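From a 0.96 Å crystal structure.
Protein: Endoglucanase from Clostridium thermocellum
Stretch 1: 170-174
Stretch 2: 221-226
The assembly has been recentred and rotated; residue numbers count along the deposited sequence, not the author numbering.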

# COMPACT_ATOMS: atom_id res chain seq x y z
N GLY A 170 -0.20 21.58 10.86
CA GLY A 170 1.13 21.38 11.39
C GLY A 170 1.99 20.56 10.41
O GLY A 170 1.44 19.88 9.52
N ASN A 171 3.29 20.54 10.61
CA ASN A 171 4.16 19.76 9.77
C ASN A 171 4.07 18.26 10.12
O ASN A 171 3.41 17.84 11.10
CB ASN A 171 5.58 20.32 9.79
CG ASN A 171 6.31 20.10 11.12
OD1 ASN A 171 6.27 19.03 11.67
ND2 ASN A 171 6.88 21.16 11.70
N ALA A 172 4.77 17.46 9.31
CA ALA A 172 4.68 16.00 9.44
C ALA A 172 5.18 15.46 10.76
O ALA A 172 4.89 14.29 11.08
CB ALA A 172 5.45 15.35 8.32
N SER A 173 5.94 16.25 11.53
CA SER A 173 6.42 15.79 12.84
C SER A 173 5.40 16.01 13.95
O SER A 173 5.66 15.58 15.07
CB SER A 173 7.71 16.46 13.23
OG SER A 173 7.53 17.81 13.68
N THR A 174 4.28 16.67 13.66
CA THR A 174 3.28 17.01 14.65
C THR A 174 2.16 15.99 14.64
O THR A 174 1.99 15.25 13.65
CB THR A 174 2.73 18.42 14.43
OG1 THR A 174 1.88 18.44 13.28
CG2 THR A 174 3.85 19.47 14.30
N VAL A 221 9.44 23.24 2.53
CA VAL A 221 8.26 23.66 3.30
C VAL A 221 8.11 22.79 4.55
O VAL A 221 7.81 23.30 5.64
CB VAL A 221 6.98 23.57 2.44
CG1 VAL A 221 5.75 23.93 3.24
CG2 VAL A 221 7.14 24.47 1.21
N ASP A 222 8.26 21.46 4.39
CA ASP A 222 8.09 20.51 5.48
C ASP A 222 9.27 19.56 5.46
O ASP A 222 9.25 18.52 4.77
CB ASP A 222 6.79 19.73 5.39
CG ASP A 222 6.55 18.91 6.64
OD1 ASP A 222 7.52 18.71 7.43
OD2 ASP A 222 5.38 18.45 6.82
N PRO A 223 10.34 19.88 6.20
CA PRO A 223 11.52 19.03 6.20
C PRO A 223 11.26 17.64 6.75
O PRO A 223 12.15 16.77 6.60
CB PRO A 223 12.52 19.79 7.10
CG PRO A 223 11.98 21.18 7.24
CD PRO A 223 10.52 21.11 7.00
N TYR A 224 10.14 17.45 7.45
CA TYR A 224 9.85 16.18 8.11
C TYR A 224 8.97 15.29 7.24
O TYR A 224 8.74 14.11 7.60
CB TYR A 224 9.12 16.45 9.45
CG TYR A 224 9.94 17.38 10.29
CD1 TYR A 224 11.06 16.96 10.96
CD2 TYR A 224 9.62 18.72 10.38
CE1 TYR A 224 11.85 17.89 11.69
CE2 TYR A 224 10.35 19.66 11.11
CZ TYR A 224 11.49 19.24 11.73
OH TYR A 224 12.26 20.12 12.46
N ALA A 225 8.44 15.80 6.14
CA ALA A 225 7.52 15.00 5.32
C ALA A 225 8.30 13.93 4.56
O ALA A 225 9.42 14.18 4.10
CB ALA A 225 6.79 15.93 4.35
N GLU A 226 7.67 12.78 4.40
CA GLU A 226 8.28 11.67 3.66
C GLU A 226 7.83 11.71 2.21
O GLU A 226 6.62 11.83 1.95
CB GLU A 226 7.90 10.34 4.32
CG GLU A 226 8.63 10.17 5.62
CD GLU A 226 8.30 8.89 6.36
OE1 GLU A 226 7.12 8.48 6.42
OE2 GLU A 226 9.23 8.27 6.89

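Two loops distant in sequence can be joined economically when each folds into a tight turn and the side chain opening one turn also serves the other. This endoglucanase offers a compact example. Neither stretch is regular helix or strand; each contains a type I beta turn, N171 to T174 in one and D222 to A225 in the other, closed by backbone hydrogen bonds from T174 N to N171 O (2.9 Å) and from A225 N to D222 O (3.2 Å).

Stretch 1 begins at G170, the first residue to leave a helix. Its positive phi suits glycine: a CB here would be jammed against the preceding carbonyl oxygen and would also clash with T174 OG1.

N171 opens the turn and braces it from within. Its OD1 accepts hydrogen bonds from S173 N (2.8 Å) and S173 OG (2.7 Å), while its CB lies 3.5 Å from D222 OD1. D222 plays the matching part in its own turn, where OD1 accepts from Y224 N at 2.9 Å. The other carboxylate oxygen reaches across the interface.

That reach ends at A172, whose N donates to D222 OD2 at 2.7 Å, the one hydrogen bond between the stretches. A buried amide thus finds an acceptor with negative charge, although the 143° angle is somewhat bent. The methyl of A172 also points toward stretch 2, packing its CB 4.0 Å from Y224 CB and 4.2 Å from A225 CB; the A172 CB also lies 3.7 Å from A225 CA, where the CA atoms of A172 and A225 are 5.1 Å apart.

S173, though exposed, adds the last contact along stretch 1. Its CB sits over one face of the Y224 ring, 4.2 Å from the centroid, in a CH-pi interaction. T174 makes no cross-contact, but its OG1 donates to N171 O at 2.7 Å, reinforcing the turn's closure.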